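Local coordinates for phosphoribosyl-glycinamide (GAR) synthetase (Cryptococcus neoformans var. grubii serotype A, PDB 7LVO), which catalyses, as the N-terminal half of a bifunctional purine-biosynthesis enzyme, the ATP-dependent ligation of glycine to 5-phosphoribosylamine, at residues F183-L195 against D225-S237. Residues are numbered along the deposited sequence; the frame is centred on the assembly and turned at random.
Sequences FTSGRSVIKASGL and DAGDEVVVEEYLS
Glu-234 OE2 accepts two bonds from Ser-185: OG at 2.7 Å, on the anti side of the carboxylate, and the backbone N at 3.2 Å, from above its plane. The Glu-234 chain, with CG anti to the backbone N (chi1 -176°), runs extended past Phe-183, and Glu-234 CB makes a CH-pi contact over the face of the Phe-183 ring, 3.9 Å from its centroid. At the next residue along, the Arg-187 guanidinium lies flat on the Tyr-235 ring, CZ over the ring centre and planes 18° apart, a cation-pi stack; Val-189 CG2 meets that ring at its edge. Strands 188-192 and 229-234 are central, antiparallel neighbours in a four-stranded sheet of the ATP-grasp domain, within the predicted ATP-binding region. Val-189/Glu-233 and Lys-191/Val-231 are the hydrogen-bonded pairs. On their face Lys-191 NZ reaches Glu-233 OE2 at 2.8 Å from above the carboxylate plane, a salt bridge, while Lys-150 takes OE1; Lys-191 lies near Glu-331, a predicted magnesium ligand. On the other face Ile-190 CG2 packs on Val-230 CG2 at 3.6 Å, covered by helix 207-218. Just past Ala-192, Ser-193 N bonds to Glu-229 O at the start of strand 229-234, and further on Gly-194 N meets a lone pair of Ala-226 O at 2.9 Å.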
ATOM      1  N   PHE A 183      22.633  10.817  16.438  1.00 47.43           N
ATOM      2  CA  PHE A 183      22.131   9.451  16.388  1.00 47.43           C
ATOM      3  C   PHE A 183      23.190   8.472  16.882  1.00 47.43           C
ATOM      4  O   PHE A 183      24.345   8.513  16.439  1.00 47.43           O
ATOM      5  CB  PHE A 183      21.696   9.093  14.965  1.00 47.43           C
ATOM      6  CG  PHE A 183      20.608   9.979  14.430  1.00 47.43           C
ATOM      7  CD1 PHE A 183      19.605  10.442  15.267  1.00 47.43           C
ATOM      8  CD2 PHE A 183      20.597  10.363  13.103  1.00 47.43           C
ATOM      9  CE1 PHE A 183      18.603  11.261  14.784  1.00 47.43           C
ATOM     10  CE2 PHE A 183      19.601  11.185  12.614  1.00 47.43           C
ATOM     11  CZ  PHE A 183      18.601  11.632  13.455  1.00 47.43           C
ATOM     12  N   THR A 184      22.782   7.586  17.795  1.00 57.51           N
ATOM     13  CA  THR A 184      23.706   6.597  18.339  1.00 57.51           C
ATOM     14  C   THR A 184      24.233   5.673  17.249  1.00 57.51           C
ATOM     15  O   THR A 184      25.410   5.292  17.264  1.00 57.51           O
ATOM     16  CB  THR A 184      23.017   5.785  19.437  1.00 57.51           C
ATOM     17  OG1 THR A 184      22.525   6.673  20.450  1.00 57.51           O
ATOM     18  CG2 THR A 184      23.992   4.797  20.061  1.00 57.51           C
ATOM     19  N   SER A 185      23.376   5.300  16.296  1.00 60.28           N
ATOM     20  CA  SER A 185      23.792   4.391  15.234  1.00 60.28           C
ATOM     21  C   SER A 185      24.840   5.006  14.314  1.00 60.28           C
ATOM     22  O   SER A 185      25.496   4.271  13.567  1.00 60.28           O
ATOM     23  CB  SER A 185      22.577   3.950  14.416  1.00 60.28           C
ATOM     24  OG  SER A 185      21.649   3.246  15.224  1.00 60.28           O
ATOM     25  N   GLY A 186      25.010   6.327  14.348  1.00 60.19           N
ATOM     26  CA  GLY A 186      25.967   6.998  13.498  1.00 60.19           C
ATOM     27  C   GLY A 186      25.503   7.255  12.080  1.00 60.19           C
ATOM     28  O   GLY A 186      26.220   7.928  11.327  1.00 60.19           O
ATOM     29  N   ARG A 187      24.339   6.745  11.686  1.00 50.74           N
ATOM     30  CA  ARG A 187      23.801   6.949  10.349  1.00 50.81           C
ATOM     31  C   ARG A 187      22.457   7.658  10.439  1.00 50.58           C
ATOM     32  O   ARG A 187      21.664   7.394  11.347  1.00 50.34           O
ATOM     33  CB  ARG A 187      23.643   5.619   9.604  1.00 50.89           C
ATOM     34  CG  ARG A 187      24.946   4.852   9.423  1.00 51.18           C
ATOM     35  CD  ARG A 187      24.741   3.632   8.540  1.00 51.27           C
ATOM     36  NE  ARG A 187      24.254   4.004   7.216  1.00 51.37           N
ATOM     37  CZ  ARG A 187      24.022   3.144   6.233  1.00 51.49           C
ATOM     38  NH1 ARG A 187      24.225   1.846   6.390  1.00 51.52           N
ATOM     39  NH2 ARG A 187      23.581   3.599   5.064  1.00 51.59           N
ATOM     40  N   SER A 188      22.207   8.552   9.487  1.00 42.56           N
ATOM     41  CA  SER A 188      20.983   9.332   9.437  1.00 45.30           C
ATOM     42  C   SER A 188      20.197   8.985   8.180  1.00 45.40           C
ATOM     43  O   SER A 188      20.750   8.493   7.190  1.00 48.32           O
ATOM     44  CB  SER A 188      21.279  10.841   9.460  1.00 37.80           C
ATOM     45  OG  SER A 188      21.967  11.209  10.642  1.00 42.71           O
ATOM     46  N   VAL A 189      18.893   9.245   8.234  1.00 39.29           N
ATOM     47  CA  VAL A 189      17.990   9.057   7.107  1.00 40.38           C
ATOM     48  C   VAL A 189      17.326  10.395   6.815  1.00 45.15           C
ATOM     49  O   VAL A 189      16.736  11.010   7.710  1.00 32.67           O
ATOM     50  CB  VAL A 189      16.933   7.976   7.393  1.00 44.97           C
ATOM     51  CG1 VAL A 189      16.096   7.716   6.154  1.00 37.42           C
ATOM     52  CG2 VAL A 189      17.599   6.695   7.878  1.00 46.92           C
ATOM     53  N   ILE A 190      17.427  10.843   5.567  1.00 44.90           N
ATOM     54  CA  ILE A 190      16.873  12.121   5.132  1.00 44.31           C
ATOM     55  C   ILE A 190      15.650  11.829   4.276  1.00 46.20           C
ATOM     56  O   ILE A 190      15.768  11.236   3.196  1.00 47.72           O
ATOM     57  CB  ILE A 190      17.906  12.952   4.357  1.00 49.41           C
ATOM     58  CG1 ILE A 190      19.132  13.219   5.233  1.00 39.52           C
ATOM     59  CG2 ILE A 190      17.288  14.259   3.875  1.00 50.32           C
ATOM     60  CD1 ILE A 190      20.235  13.987   4.527  1.00 50.89           C
ATOM     61  N   LYS A 191      14.482  12.248   4.756  1.00 41.91           N
ATOM     62  CA  LYS A 191      13.217  11.988   4.088  1.00 40.32           C
ATOM     63  C   LYS A 191      12.531  13.297   3.727  1.00 37.92           C
ATOM     64  O   LYS A 191      12.465  14.221   4.542  1.00 39.11           O
ATOM     65  CB  LYS A 191      12.284  11.156   4.974  1.00 39.47           C
ATOM     66  CG  LYS A 191      12.818   9.780   5.339  1.00 43.17           C
ATOM     67  CD  LYS A 191      11.802   9.015   6.170  1.00 32.27           C
ATOM     68  CE  LYS A 191      12.295   7.619   6.507  1.00 37.35           C
ATOM     69  NZ  LYS A 191      11.283   6.867   7.308  1.00 42.55           N
ATOM     70  N   ALA A 192      12.019  13.369   2.502  1.00 51.22           N
ATOM     71  CA  ALA A 192      11.186  14.490   2.088  1.00 48.08           C
ATOM     72  C   ALA A 192       9.778  14.296   2.637  1.00 42.54           C
ATOM     73  O   ALA A 192       9.155  13.253   2.412  1.00 43.41           O
ATOM     74  CB  ALA A 192      11.155  14.602   0.566  1.00 43.81           C
ATOM     75  N   SER A 193       9.281  15.299   3.367  1.00 44.84           N
ATOM     76  CA  SER A 193       7.980  15.171   4.016  1.00 47.37           C
ATOM     77  C   SER A 193       6.888  14.853   3.002  1.00 43.71           C
ATOM     78  O   SER A 193       6.072  13.947   3.215  1.00 40.17           O
ATOM     79  CB  SER A 193       7.648  16.454   4.777  1.00 38.38           C
ATOM     80  OG  SER A 193       7.545  17.555   3.889  1.00 60.81           O
ATOM     81  N   GLY A 194       6.858  15.587   1.895  1.00 46.66           N
ATOM     82  CA  GLY A 194       5.856  15.375   0.871  1.00 52.52           C
ATOM     83  C   GLY A 194       6.013  14.033   0.178  1.00 54.13           C
ATOM     84  O   GLY A 194       6.936  13.256   0.427  1.00 50.01           O
ATOM     85  N   LEU A 195       5.074  13.762  -0.725  1.00 54.06           N
ATOM     86  CA  LEU A 195       5.053  12.502  -1.460  1.00 72.96           C
ATOM     87  C   LEU A 195       6.374  12.260  -2.183  1.00 98.98           C
ATOM     88  O   LEU A 195       6.737  12.999  -3.096  1.00 95.78           O
ATOM     89  CB  LEU A 195       3.897  12.484  -2.463  1.00 65.70           C
ATOM     90  CG  LEU A 195       2.532  12.944  -1.951  1.00 51.34           C
ATOM     91  CD1 LEU A 195       1.433  12.538  -2.918  1.00 42.26           C
ATOM     92  CD2 LEU A 195       2.259  12.398  -0.558  1.00 45.89           C
ATOM     93  N   ASP A 225       7.975  20.442  -4.353  1.00 55.56           N
ATOM     94  CA  ASP A 225       7.363  20.920  -3.119  1.00 57.62           C
ATOM     95  C   ASP A 225       7.436  19.890  -2.000  1.00 55.97           C
ATOM     96  O   ASP A 225       7.356  20.263  -0.824  1.00 58.74           O
ATOM     97  CB  ASP A 225       5.906  21.311  -3.376  1.00 58.53           C
ATOM     98  CG  ASP A 225       5.089  20.167  -3.943  1.00 68.73           C
ATOM     99  OD1 ASP A 225       5.670  19.310  -4.642  1.00 70.06           O
ATOM    100  OD2 ASP A 225       3.866  20.124  -3.690  1.00 66.98           O
ATOM    101  N   ALA A 226       7.581  18.607  -2.332  1.00 48.57           N
ATOM    102  CA  ALA A 226       7.701  17.586  -1.297  1.00 54.70           C
ATOM    103  C   ALA A 226       8.826  17.908  -0.324  1.00 54.65           C
ATOM    104  O   ALA A 226       8.739  17.567   0.861  1.00 43.30           O
ATOM    105  CB  ALA A 226       7.928  16.211  -1.933  1.00 52.82           C
ATOM    106  N   GLY A 227       9.884  18.562  -0.800  1.00 52.24           N
ATOM    107  CA  GLY A 227      11.004  18.957   0.022  1.00 48.58           C
ATOM    108  C   GLY A 227      10.826  20.240   0.798  1.00 53.17           C
ATOM    109  O   GLY A 227      11.783  20.706   1.419  1.00 54.49           O
ATOM    110  N   ASP A 228       9.631  20.838   0.777  1.00 51.00           N
ATOM    111  CA  ASP A 228       9.398  22.042   1.569  1.00 54.33           C
ATOM    112  C   ASP A 228       9.683  21.795   3.045  1.00 54.09           C
ATOM    113  O   ASP A 228      10.047  22.726   3.774  1.00 46.95           O
ATOM    114  CB  ASP A 228       7.961  22.529   1.377  1.00 60.45           C
ATOM    115  CG  ASP A 228       7.690  23.002  -0.038  1.00 64.86           C
ATOM    116  OD1 ASP A 228       8.608  22.913  -0.881  1.00 64.51           O
ATOM    117  OD2 ASP A 228       6.560  23.463  -0.309  1.00 68.61           O
ATOM    118  N   GLU A 229       9.513  20.557   3.502  1.00 49.80           N
ATOM    119  CA  GLU A 229       9.915  20.132   4.835  1.00 47.54           C
ATOM    120  C   GLU A 229      10.674  18.819   4.705  1.00 47.79           C
ATOM    121  O   GLU A 229      10.430  18.031   3.784  1.00 43.80           O
ATOM    122  CB  GLU A 229       8.714  19.970   5.767  1.00 41.97           C
ATOM    123  CG  GLU A 229       7.986  21.273   6.060  1.00 59.12           C
ATOM    124  CD  GLU A 229       6.714  21.066   6.864  1.00 66.81           C
ATOM    125  OE1 GLU A 229       6.255  19.909   6.968  1.00 61.29           O
ATOM    126  OE2 GLU A 229       6.173  22.061   7.395  1.00 64.28           O
ATOM    127  N   VAL A 230      11.601  18.587   5.633  1.00 34.13           N
ATOM    128  CA  VAL A 230      12.467  17.418   5.598  1.00 34.35           C
ATOM    129  C   VAL A 230      12.538  16.812   6.992  1.00 34.27           C
ATOM    130  O   VAL A 230      12.585  17.535   7.995  1.00 36.79           O
ATOM    131  CB  VAL A 230      13.880  17.778   5.085  1.00 38.38           C
ATOM    132  CG1 VAL A 230      14.550  18.776   6.015  1.00 43.57           C
ATOM    133  CG2 VAL A 230      14.731  16.523   4.941  1.00 47.33           C
ATOM    134  N   VAL A 231      12.547  15.483   7.051  1.00 28.14           N
ATOM    135  CA  VAL A 231      12.683  14.741   8.296  1.00 34.52           C
ATOM    136  C   VAL A 231      14.059  14.087   8.313  1.00 34.74           C
ATOM    137  O   VAL A 231      14.436  13.394   7.361  1.00 36.76           O
ATOM    138  CB  VAL A 231      11.576  13.682   8.444  1.00 37.64           C
ATOM    139  CG1 VAL A 231      11.890  12.750   9.607  1.00 35.60           C
ATOM    140  CG2 VAL A 231      10.222  14.344   8.634  1.00 33.59           C
ATOM    141  N   VAL A 232      14.803  14.309   9.394  1.00 31.00           N
ATOM    142  CA  VAL A 232      16.095  13.676   9.621  1.00 31.37           C
ATOM    143  C   VAL A 232      15.942  12.779  10.840  1.00 29.57           C
ATOM    144  O   VAL A 232      15.680  13.269  11.946  1.00 33.15           O
ATOM    145  CB  VAL A 232      17.211  14.711   9.833  1.00 37.36           C
ATOM    146  CG1 VAL A 232      18.547  14.020  10.023  1.00 29.45           C
ATOM    147  CG2 VAL A 232      17.261  15.682   8.661  1.00 37.77           C
ATOM    148  N   GLU A 233      16.104  11.471  10.639  1.00 28.61           N
ATOM    149  CA  GLU A 233      15.869  10.507  11.705  1.00 36.71           C
ATOM    150  C   GLU A 233      16.955   9.445  11.700  1.00 35.52           C
ATOM    151  O   GLU A 233      17.684   9.272  10.720  1.00 32.32           O
ATOM    152  CB  GLU A 233      14.490   9.847  11.570  1.00 28.33           C
ATOM    153  CG  GLU A 233      14.316   9.037  10.308  1.00 31.55           C
ATOM    154  CD  GLU A 233      12.937   8.414  10.203  1.00 36.88           C
ATOM    155  OE1 GLU A 233      11.970   9.044  10.672  1.00 32.84           O
ATOM    156  OE2 GLU A 233      12.831   7.295   9.654  1.00 29.11           O
ATOM    157  N   GLU A 234      17.046   8.725  12.815  1.00 36.22           N
ATOM    158  CA  GLU A 234      18.090   7.725  12.985  1.00 42.70           C
ATOM    159  C   GLU A 234      17.872   6.541  12.050  1.00 40.60           C
ATOM    160  O   GLU A 234      16.746   6.069  11.864  1.00 32.23           O
ATOM    161  CB  GLU A 234      18.123   7.241  14.436  1.00 43.17           C
ATOM    162  CG  GLU A 234      19.248   6.264  14.743  1.00 47.18           C
ATOM    163  CD  GLU A 234      19.309   5.885  16.211  1.00 46.07           C
ATOM    164  OE1 GLU A 234      18.452   6.357  16.985  1.00 44.56           O
ATOM    165  OE2 GLU A 234      20.211   5.114  16.590  1.00 59.11           O
ATOM    166  N   TYR A 235      18.963   6.064  11.460  1.00 39.91           N
ATOM    167  CA  TYR A 235      18.932   4.862  10.636  1.00 43.53           C
ATOM    168  C   TYR A 235      18.881   3.641  11.546  1.00 46.22           C
ATOM    169  O   TYR A 235      19.789   3.427  12.359  1.00 44.25           O
ATOM    170  CB  TYR A 235      20.157   4.811   9.724  1.00 45.58           C
ATOM    171  CG  TYR A 235      20.285   3.534   8.925  1.00 43.44           C
ATOM    172  CD1 TYR A 235      19.676   3.401   7.686  1.00 43.40           C
ATOM    173  CD2 TYR A 235      21.022   2.462   9.410  1.00 56.07           C
ATOM    174  CE1 TYR A 235      19.795   2.237   6.952  1.00 51.64           C
ATOM    175  CE2 TYR A 235      21.146   1.292   8.684  1.00 52.47           C
ATOM    176  CZ  TYR A 235      20.531   1.184   7.457  1.00 52.03           C
ATOM    177  OH  TYR A 235      20.654   0.018   6.731  1.00 51.10           O
ATOM    178  N   LEU A 236      17.826   2.846  11.412  1.00 43.23           N
ATOM    179  CA  LEU A 236      17.636   1.662  12.236  1.00 49.22           C
ATOM    180  C   LEU A 236      17.946   0.403  11.435  1.00 48.12           C
ATOM    181  O   LEU A 236      17.792   0.367  10.210  1.00 50.15           O
ATOM    182  CB  LEU A 236      16.205   1.599  12.774  1.00 39.57           C
ATOM    183  CG  LEU A 236      15.753   2.787  13.622  1.00 40.32           C
ATOM    184  CD1 LEU A 236      14.310   2.589  14.091  1.00 34.95           C
ATOM    185  CD2 LEU A 236      16.679   2.999  14.804  1.00 35.13           C
ATOM    186  N   SER A 237      18.383  -0.633  12.143  1.00 42.35           N
ATOM    187  CA  SER A 237      18.733  -1.911  11.546  1.00 44.67           C
ATOM    188  C   SER A 237      17.775  -2.987  12.036  1.00 34.48           C
ATOM    189  O   SER A 237      17.418  -3.025  13.217  1.00 39.96           O
ATOM    190  CB  SER A 237      20.176  -2.298  11.891  1.00 51.17           C
ATOM    191  OG  SER A 237      21.089  -1.311  11.443  1.00 52.29           O
TER